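ATP-dependent 6-phosphofructokinase subunit beta (Saccharomyces cerevisiae, PDB 3O8O) catalyses the ATP-dependent phosphorylation of fructose 6-phosphate to fructose 1,6-bisphosphate, the first committing step of glycolysis, under allosteric control. Local coordinates at residues N146-V151 against P322-A327; T304-E309 against I326-N331; I520-S525 against Y533-D538; S537-N542 against P669-R674. One frame throughout, in Å; residues are numbered along the deposited sequence.

Contacts 1 and 2 lie in the N-terminal catalytic half, contacts 3 and 4 in the C-terminal regulatory half. The first two share I326 and A327: strand 324-328 pairs with strand 146-151 in contact 1 and carries helix 297-316 in contact 2, their centres 11 Å apart. V151 in contact 1 is about 10 Å, side chain to ligand, from a bound fructose 6-phosphate. Contacts 3 and 4 have centres 8 Å apart and share S537 and D538; D671 of contact 4 also reaches Y533 and G536 of contact 3, whose T523-S525 hold fructose 2,6-bisphosphate. Between the halves, contacts 2 and 3 come within about 6 Å at their nearest atoms, without touching.

Contact 1: residues N146-V151 against P322-A327; sequences NICGTV and PSPLIA
C148 holds SG anti to its backbone N (chi1 -172°), and this sends the sulphur across to strand 324-328, where it meets CG of the P324 ring at 3.7 Å and CD1 of I326. I326 brings that methyl in by a bend at chi2 (68°), so P324 and I326 approach the one thiol from two positions along their strand. I147 puts CG1 between its backbone N and carbonyl carbon (chi1 76°), and CD1 lies 3.9 Å from OG of S323, an apolar touch on a hydroxyl whose polar partners are D115 and R118.

The backbones run parallel, with G149 paired to L325. G149 N donates to P324 O at 3.1 Å, and I326 N donates to G149 O at 2.8 Å. CA of L325 adds a C-H...O contact of 3.2 Å to the same G149 O. Further on, CG1 of V151 lies 4.1 Å from the carbonyl O of I326.

In the mixed sheet of the catalytic half, strand 101-106 pairs with the other edge of 146-151, and strand 333-337 runs antiparallel beyond 324-328. Helix 297-316 packs on the C148 and I326 face, touching C148 through A313 and V314, while helix 108-129 supplies D115 and R118 to S323.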
# COMPACT_ATOMS: atom_id res chain seq x y z
N ASN B 146 55.66 -19.10 -5.31
CA ASN B 146 55.15 -17.81 -4.87
C ASN B 146 54.15 -18.09 -3.74
O ASN B 146 53.26 -18.94 -3.86
CB ASN B 146 54.42 -17.08 -6.00
CG ASN B 146 55.28 -16.90 -7.24
OD1 ASN B 146 55.57 -17.86 -7.97
ND2 ASN B 146 55.70 -15.66 -7.50
N ILE B 147 54.32 -17.39 -2.62
CA ILE B 147 53.41 -17.59 -1.51
C ILE B 147 52.93 -16.27 -0.94
O ILE B 147 53.47 -15.20 -1.28
CB ILE B 147 54.06 -18.36 -0.36
CG1 ILE B 147 55.00 -17.44 0.42
CG2 ILE B 147 54.75 -19.60 -0.93
CD1 ILE B 147 55.61 -18.09 1.67
N CYS B 148 51.90 -16.36 -0.11
CA CYS B 148 51.35 -15.20 0.57
C CYS B 148 50.72 -15.68 1.85
O CYS B 148 50.14 -16.77 1.91
CB CYS B 148 50.30 -14.46 -0.24
SG CYS B 148 49.86 -12.91 0.58
N GLY B 149 50.83 -14.86 2.87
CA GLY B 149 50.31 -15.27 4.15
C GLY B 149 49.05 -14.52 4.51
O GLY B 149 48.84 -13.36 4.11
N THR B 150 48.22 -15.22 5.27
CA THR B 150 46.95 -14.71 5.75
C THR B 150 46.95 -15.20 7.19
O THR B 150 46.93 -16.42 7.44
CB THR B 150 45.76 -15.29 4.91
OG1 THR B 150 45.24 -14.29 4.02
CG2 THR B 150 44.66 -15.78 5.80
N VAL B 151 47.02 -14.27 8.14
CA VAL B 151 47.08 -14.64 9.55
C VAL B 151 45.72 -14.79 10.21
O VAL B 151 44.95 -13.84 10.37
CB VAL B 151 47.99 -13.64 10.38
CG1 VAL B 151 47.69 -12.21 9.99
CG2 VAL B 151 47.78 -13.83 11.87
N PRO B 322 59.98 -9.99 -1.52
CA PRO B 322 59.95 -10.68 -0.22
C PRO B 322 58.58 -11.28 0.01
O PRO B 322 57.58 -10.72 -0.44
CB PRO B 322 60.25 -9.56 0.78
CG PRO B 322 61.13 -8.63 -0.02
CD PRO B 322 60.43 -8.60 -1.37
N SER B 323 58.51 -12.42 0.69
CA SER B 323 57.23 -13.06 0.93
C SER B 323 56.27 -12.12 1.66
O SER B 323 56.58 -11.61 2.75
CB SER B 323 57.42 -14.35 1.74
OG SER B 323 58.19 -15.27 0.99
N PRO B 324 55.10 -11.86 1.04
CA PRO B 324 54.05 -10.98 1.56
C PRO B 324 53.13 -11.65 2.57
O PRO B 324 53.19 -12.86 2.79
CB PRO B 324 53.31 -10.57 0.29
CG PRO B 324 53.27 -11.88 -0.44
CD PRO B 324 54.70 -12.39 -0.28
N LEU B 325 52.26 -10.84 3.17
CA LEU B 325 51.31 -11.28 4.17
C LEU B 325 50.27 -10.17 4.26
O LEU B 325 50.62 -8.99 4.30
CB LEU B 325 52.07 -11.47 5.49
CG LEU B 325 51.40 -11.29 6.84
CD1 LEU B 325 52.28 -11.95 7.93
CD2 LEU B 325 51.20 -9.79 7.11
N ILE B 326 48.99 -10.53 4.24
CA ILE B 326 47.96 -9.49 4.31
C ILE B 326 47.49 -9.17 5.72
O ILE B 326 47.22 -10.07 6.52
CB ILE B 326 46.72 -9.82 3.47
CG1 ILE B 326 47.02 -9.66 1.98
CG2 ILE B 326 45.63 -8.85 3.81
CD1 ILE B 326 47.97 -10.68 1.42
N ALA B 327 47.39 -7.87 6.00
CA ALA B 327 46.96 -7.42 7.32
C ALA B 327 46.04 -6.20 7.26
O ALA B 327 45.63 -5.76 6.19
CB ALA B 327 48.18 -7.11 8.18

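Contact 2: residues T304-E309 against I326-N331; sequences TLQGLE and IAVNEN
Q306 is the first residue of helix segment 304-309 to meet the strand, and its whole side chain is laid against it. With CG anti to the carbonyl carbon (chi1 -74°), that atom comes to 3.3 Å from the I326 methyl CG2, and Q306 CB lies 3.6 Å from the same I326 CG2. Beyond CG the chain is extended, and the side chains of Q306 and I326 slide past each other in opposite directions. The amide at the end passes on along the strand. Q306 OE1 lies 3.7 Å from backbone atom C of A327 and 3.5 Å from CG2 of V328, the side chains of Q306 and V328 crossing at about a right angle.

One turn later comes E309. Its CG is anti to the backbone N (chi1 -175°) and meets CG1 of I326 at 3.6 Å, the two side chains crossing at about a right angle. A bend at chi2 (62°) then takes CD away from I326, and the carboxylate forms a salt bridge with R335; only the aliphatic part of E309 packs here. I326 is thus held between the two helix residues, CG2 against Q306 and CG1 against E309, with no hydrogen bond across the pair.

The chain reaches this helix from the parallel sheet ending in strand 281-285 and returns through it to strand 324-328 of the other sheet in the catalytic half. Strand 333-337, antiparallel beside 324-328, brings I333 against L305, Q306, I326 and V328. T304 and L308 pack on helix 18-32, and L305 and L308 on I755 of helix 750-760.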
# COMPACT_ATOMS: atom_id res chain seq x y z
N THR B 304 37.21 -12.13 4.07
CA THR B 304 36.82 -12.13 2.68
C THR B 304 37.67 -11.16 1.89
O THR B 304 38.09 -11.49 0.78
CB THR B 304 35.36 -11.75 2.52
OG1 THR B 304 34.55 -12.79 3.09
CG2 THR B 304 35.00 -11.57 1.03
N LEU B 305 37.93 -9.97 2.43
CA LEU B 305 38.75 -9.00 1.71
C LEU B 305 40.23 -9.38 1.67
O LEU B 305 40.89 -9.23 0.66
CB LEU B 305 38.63 -7.62 2.33
CG LEU B 305 37.26 -6.96 2.31
CD1 LEU B 305 37.42 -5.58 2.95
CD2 LEU B 305 36.72 -6.84 0.91
N GLN B 306 40.75 -9.87 2.78
CA GLN B 306 42.13 -10.26 2.83
C GLN B 306 42.40 -11.38 1.84
O GLN B 306 43.37 -11.35 1.09
CB GLN B 306 42.51 -10.68 4.24
CG GLN B 306 42.63 -9.48 5.16
CD GLN B 306 43.26 -9.83 6.47
OE1 GLN B 306 43.60 -8.96 7.26
NE2 GLN B 306 43.42 -11.12 6.73
N GLY B 307 41.53 -12.38 1.85
CA GLY B 307 41.68 -13.47 0.91
C GLY B 307 41.79 -12.92 -0.50
O GLY B 307 42.68 -13.30 -1.25
N LEU B 308 40.90 -12.00 -0.87
CA LEU B 308 40.94 -11.45 -2.21
C LEU B 308 42.31 -10.87 -2.47
O LEU B 308 42.92 -11.17 -3.49
CB LEU B 308 39.88 -10.36 -2.38
CG LEU B 308 40.04 -9.46 -3.61
CD1 LEU B 308 40.30 -10.32 -4.88
CD2 LEU B 308 38.79 -8.59 -3.74
N GLU B 309 42.78 -10.05 -1.54
CA GLU B 309 44.08 -9.41 -1.66
C GLU B 309 45.19 -10.45 -1.69
O GLU B 309 46.13 -10.33 -2.48
CB GLU B 309 44.31 -8.44 -0.50
CG GLU B 309 45.59 -7.63 -0.62
CD GLU B 309 45.60 -6.75 -1.86
OE1 GLU B 309 46.67 -6.17 -2.18
OE2 GLU B 309 44.55 -6.63 -2.51
N ILE B 326 48.99 -10.53 4.24
CA ILE B 326 47.96 -9.49 4.31
C ILE B 326 47.49 -9.17 5.72
O ILE B 326 47.22 -10.07 6.52
CB ILE B 326 46.72 -9.82 3.47
CG1 ILE B 326 47.02 -9.66 1.98
CG2 ILE B 326 45.63 -8.85 3.81
CD1 ILE B 326 47.97 -10.68 1.42
N ALA B 327 47.39 -7.87 6.00
CA ALA B 327 46.96 -7.42 7.32
C ALA B 327 46.04 -6.20 7.26
O ALA B 327 45.63 -5.76 6.19
CB ALA B 327 48.18 -7.11 8.18
N VAL B 328 45.72 -5.67 8.43
CA VAL B 328 44.88 -4.49 8.51
C VAL B 328 45.52 -3.45 9.42
O VAL B 328 45.98 -3.77 10.54
CB VAL B 328 43.49 -4.78 9.10
CG1 VAL B 328 42.42 -4.31 8.12
CG2 VAL B 328 43.36 -6.26 9.46
N ASN B 329 45.54 -2.21 8.94
CA ASN B 329 46.07 -1.09 9.70
C ASN B 329 45.05 0.01 9.52
O ASN B 329 44.73 0.38 8.39
N GLU B 330 44.53 0.54 10.63
CA GLU B 330 43.52 1.60 10.56
C GLU B 330 42.46 1.14 9.56
O GLU B 330 42.28 1.78 8.51
N ASN B 331 41.77 0.05 9.88
CA ASN B 331 40.76 -0.50 8.98
C ASN B 331 41.08 -0.23 7.52
O ASN B 331 40.30 0.44 6.83
CB ASN B 331 39.37 0.06 9.28
CG ASN B 331 38.59 -0.80 10.25
OD1 ASN B 331 38.83 -2.01 10.37
ND2 ASN B 331 37.63 -0.18 10.93

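Contact 3: residues I520-S525 against Y533-D538; sequences IPATLS and YSLGSD. With FDP (2,6-di-O-phosphono-beta-D-fructofuranose), chain L.
The carbonyl of P521 takes L535 N from above its plane, 36° out of it, in a nearly straight bond of 2.8 Å, and the ring beside it meets CB of S534 through its own CB. The Y533 ring carries at its edge the OH that accepts from D538 N at 2.9 Å. S534 OG donates to T523 O, in a contact modelled very short and so of doubtful length, and T523 N gives a weak 2.9 Å bond back to L535 O. A522 and L535 are therefore bridged once, with CB to CB at 3.4 Å, and the side chains of I520 and L535 cross obliquely, CG2 to CD1 at 3.7 Å.

Beyond strand 519-521, T523 and S525 form an ST turn, S525 N donating to T523 OG1 at 3.0 Å. These residues belong to the fructose 2,6-bisphosphate site of the regulatory half; in sequence they appear to correspond to the catalytic S153-D155. T523 OG1 is hydrogen-bonded to O2P of the activator at 2.7 Å, with N527 OD1 also within its reach, and S525 OG donates to the same O2P. An alanine in place of T523 would probably leave that phosphate oxygen a donor short, S525 N without its turn acceptor and a gap beside S534, where CG2 now packs.

G536 follows at the N-cap of helix 537-558, and L524 lays CD2 3.6 Å from O4 of the activator.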
# COMPACT_ATOMS: atom_id res chain seq x y z
N ILE B 520 28.44 11.91 19.43
CA ILE B 520 28.96 10.55 19.28
C ILE B 520 27.95 9.89 18.36
O ILE B 520 26.87 9.51 18.81
CB ILE B 520 28.97 9.76 20.59
CG1 ILE B 520 29.94 10.39 21.59
CG2 ILE B 520 29.34 8.31 20.29
CD1 ILE B 520 30.04 9.65 22.92
N PRO B 521 28.28 9.71 17.07
CA PRO B 521 27.32 9.09 16.14
C PRO B 521 26.89 7.68 16.53
O PRO B 521 27.71 6.87 16.97
CB PRO B 521 28.07 9.12 14.81
CG PRO B 521 29.03 10.26 14.97
CD PRO B 521 29.52 10.07 16.37
N ALA B 522 25.60 7.40 16.38
CA ALA B 522 25.03 6.09 16.69
C ALA B 522 23.68 5.85 15.99
O ALA B 522 22.67 6.52 16.25
CB ALA B 522 24.90 5.92 18.17
N THR B 523 23.70 4.87 15.10
CA THR B 523 22.54 4.47 14.31
C THR B 523 23.04 3.28 13.52
O THR B 523 24.12 3.34 12.97
CB THR B 523 22.14 5.55 13.33
OG1 THR B 523 21.59 4.93 12.17
CG2 THR B 523 23.34 6.34 12.90
N LEU B 524 22.27 2.19 13.48
CA LEU B 524 22.69 0.99 12.74
C LEU B 524 22.87 1.27 11.24
O LEU B 524 23.50 0.50 10.53
CB LEU B 524 21.67 -0.14 12.96
CG LEU B 524 20.19 0.15 12.63
CD1 LEU B 524 20.03 0.06 11.14
CD2 LEU B 524 19.23 -0.86 13.29
N SER B 525 22.34 2.40 10.79
CA SER B 525 22.42 2.79 9.40
C SER B 525 23.75 3.38 8.98
O SER B 525 24.10 3.34 7.80
CB SER B 525 21.35 3.81 9.08
OG SER B 525 20.13 3.37 9.60
N TYR B 533 32.09 4.97 11.13
CA TYR B 533 31.46 3.97 11.96
C TYR B 533 30.57 4.52 13.03
O TYR B 533 31.08 4.95 14.05
CB TYR B 533 32.49 3.10 12.66
CG TYR B 533 31.83 2.01 13.47
CD1 TYR B 533 31.42 0.83 12.86
CD2 TYR B 533 31.54 2.19 14.81
CE1 TYR B 533 30.74 -0.13 13.56
CE2 TYR B 533 30.86 1.24 15.53
CZ TYR B 533 30.45 0.06 14.90
OH TYR B 533 29.76 -0.92 15.58
N SER B 534 29.27 4.52 12.82
CA SER B 534 28.39 5.00 13.87
C SER B 534 28.24 3.86 14.90
O SER B 534 28.55 2.71 14.61
CB SER B 534 27.04 5.41 13.29
OG SER B 534 26.38 4.29 12.74
N LEU B 535 27.81 4.17 16.12
CA LEU B 535 27.64 3.13 17.12
C LEU B 535 26.38 2.33 16.82
O LEU B 535 25.37 2.87 16.34
CB LEU B 535 27.54 3.74 18.53
CG LEU B 535 28.78 4.29 19.24
CD1 LEU B 535 28.42 4.71 20.65
CD2 LEU B 535 29.85 3.24 19.29
N GLY B 536 26.44 1.03 17.09
CA GLY B 536 25.30 0.16 16.84
C GLY B 536 25.44 -0.63 15.56
O GLY B 536 24.96 -1.76 15.42
N SER B 537 26.14 -0.03 14.62
CA SER B 537 26.37 -0.63 13.32
C SER B 537 26.74 -2.12 13.33
O SER B 537 26.04 -2.95 12.75
CB SER B 537 27.43 0.19 12.61
OG SER B 537 27.71 -0.37 11.35
N ASP B 538 27.84 -2.47 13.99
CA ASP B 538 28.28 -3.85 14.03
C ASP B 538 27.23 -4.76 14.66
O ASP B 538 27.11 -5.94 14.34
CB ASP B 538 29.63 -3.96 14.79
CG ASP B 538 30.14 -5.41 14.92
OD1 ASP B 538 30.63 -5.99 13.91
OD2 ASP B 538 30.05 -5.99 16.03
P1 FDP L . 17.76 6.00 10.95
O1P FDP L . 17.95 7.33 11.56
O2P FDP L . 19.08 5.09 11.10
O3P FDP L . 17.48 6.11 9.37
O1 FDP L . 16.47 2.14 9.51
C1 FDP L . 16.63 3.53 9.81
C2 FDP L . 16.27 3.81 11.27
O2 FDP L . 16.56 5.16 11.62
C3 FDP L . 16.98 2.82 12.19
O3 FDP L . 17.95 3.53 12.96
C4 FDP L . 15.86 2.33 13.09
O4 FDP L . 16.14 0.99 13.49
C5 FDP L . 14.70 2.35 12.10
O5 FDP L . 14.86 3.62 11.46
C6 FDP L . 13.31 2.29 12.74
O6 FDP L . 13.03 3.49 13.45
P2 FDP L . 11.52 3.89 13.85
O4P FDP L . 11.43 5.27 14.36
O5P FDP L . 10.60 3.65 12.55
O6P FDP L . 11.06 2.79 14.94

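Contact 4: residues S537-N542 against P669-R674; sequences SDTALN and PIDRTR
Two helices of the regulatory half run antiparallel here, 537-558 and 669-688, and D671 of the second reaches T539 in the first turn of the other. The segment axes lie 8.4 Å apart at an angle of 174°. OD1 of D671 receives two bonds from T539, one from the backbone N at 3.1 Å and one from OG1 at 2.7 Å, though the position of OD1 is less certain than the rest. T539 OG1 is also hydrogen-bonded to S668 N. OD2 of D671 probably bonds G536 N and Y533 OH, the latter pair modelled too close to be trusted in detail.

The neighbouring residue packs differently. D538 crosses I670 at about a right angle, its OD2 3.5 Å from CB of I670 and its OD1 3.7 Å from CD1, with S668 OG as the polar partner of OD2. Its carboxylate also stands 5.3 Å, OD2 to OD1, from that of D671, which could disfavour charging both. Behind it, D538 O accepts from N542 N and, at 2.9 Å, from N542 ND2, the two arriving on opposite faces of its plane.

An alanine in place of D671 would probably leave G536 N and the backbone N and hydroxyl of T539 without this acceptor. A carboxylate set against the N-cap and first-turn N-H groups of a helix is the familiar way of meeting its N-terminus, whose partial positive charge it probably also offsets.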
# COMPACT_ATOMS: atom_id res chain seq x y z
N SER B 537 26.14 -0.03 14.62
CA SER B 537 26.37 -0.63 13.32
C SER B 537 26.74 -2.12 13.33
O SER B 537 26.04 -2.95 12.75
CB SER B 537 27.43 0.19 12.61
OG SER B 537 27.71 -0.37 11.35
N ASP B 538 27.84 -2.47 13.99
CA ASP B 538 28.28 -3.85 14.03
C ASP B 538 27.23 -4.76 14.66
O ASP B 538 27.11 -5.94 14.34
CB ASP B 538 29.63 -3.96 14.79
CG ASP B 538 30.14 -5.41 14.92
OD1 ASP B 538 30.63 -5.99 13.91
OD2 ASP B 538 30.05 -5.99 16.03
N THR B 539 26.45 -4.22 15.58
CA THR B 539 25.46 -5.05 16.23
C THR B 539 24.37 -5.37 15.23
O THR B 539 23.89 -6.51 15.16
CB THR B 539 24.88 -4.35 17.46
OG1 THR B 539 25.87 -4.35 18.49
CG2 THR B 539 23.67 -5.05 17.98
N ALA B 540 24.00 -4.37 14.44
CA ALA B 540 22.97 -4.53 13.42
C ALA B 540 23.47 -5.49 12.35
O ALA B 540 22.79 -6.45 12.00
CB ALA B 540 22.65 -3.16 12.78
N LEU B 541 24.67 -5.22 11.85
CA LEU B 541 25.29 -6.02 10.82
C LEU B 541 25.23 -7.51 11.16
O LEU B 541 24.97 -8.36 10.32
CB LEU B 541 26.75 -5.59 10.63
CG LEU B 541 27.39 -6.27 9.42
CD1 LEU B 541 26.62 -5.85 8.19
CD2 LEU B 541 28.84 -5.90 9.26
N ASN B 542 25.47 -7.83 12.42
CA ASN B 542 25.44 -9.22 12.81
C ASN B 542 24.01 -9.74 12.88
O ASN B 542 23.71 -10.85 12.45
CB ASN B 542 26.14 -9.39 14.17
CG ASN B 542 27.62 -9.59 14.02
OD1 ASN B 542 28.09 -10.70 13.74
ND2 ASN B 542 28.38 -8.50 14.20
N PRO B 669 30.62 -7.04 21.27
CA PRO B 669 31.89 -6.63 21.88
C PRO B 669 32.47 -5.43 21.13
O PRO B 669 32.95 -4.48 21.76
CB PRO B 669 32.75 -7.86 21.74
CG PRO B 669 31.76 -8.96 21.97
CD PRO B 669 30.55 -8.50 21.17
N ILE B 670 32.44 -5.46 19.81
CA ILE B 670 32.94 -4.29 19.08
C ILE B 670 32.14 -3.03 19.48
O ILE B 670 32.69 -2.05 19.94
CB ILE B 670 32.83 -4.48 17.55
CG1 ILE B 670 33.88 -5.48 17.07
CG2 ILE B 670 32.94 -3.10 16.84
CD1 ILE B 670 33.94 -5.66 15.55
N ASP B 671 30.83 -3.05 19.29
CA ASP B 671 30.02 -1.89 19.62
C ASP B 671 30.22 -1.41 21.04
O ASP B 671 30.22 -0.20 21.28
CB ASP B 671 28.55 -2.22 19.40
CG ASP B 671 28.03 -1.61 18.16
OD1 ASP B 671 26.96 -2.03 17.69
OD2 ASP B 671 28.71 -0.69 17.66
N ARG B 672 30.38 -2.35 21.98
CA ARG B 672 30.57 -1.97 23.38
C ARG B 672 31.91 -1.27 23.58
O ARG B 672 31.95 -0.08 23.92
CB ARG B 672 30.47 -3.19 24.29
CG ARG B 672 29.12 -3.26 24.99
CD ARG B 672 28.93 -4.53 25.77
NE ARG B 672 28.83 -5.69 24.89
CZ ARG B 672 28.85 -6.95 25.29
NH1 ARG B 672 28.97 -7.29 26.57
NH2 ARG B 672 28.74 -7.91 24.40
N THR B 673 33.01 -1.99 23.35
CA THR B 673 34.32 -1.40 23.51
C THR B 673 34.49 -0.10 22.73
O THR B 673 35.04 0.86 23.25
CB THR B 673 35.43 -2.37 23.10
OG1 THR B 673 35.41 -2.57 21.68
CG2 THR B 673 35.23 -3.69 23.81
N ARG B 674 34.01 -0.06 21.49
CA ARG B 674 34.14 1.15 20.68
C ARG B 674 33.32 2.28 21.27
O ARG B 674 33.64 3.46 21.09
CB ARG B 674 33.70 0.87 19.24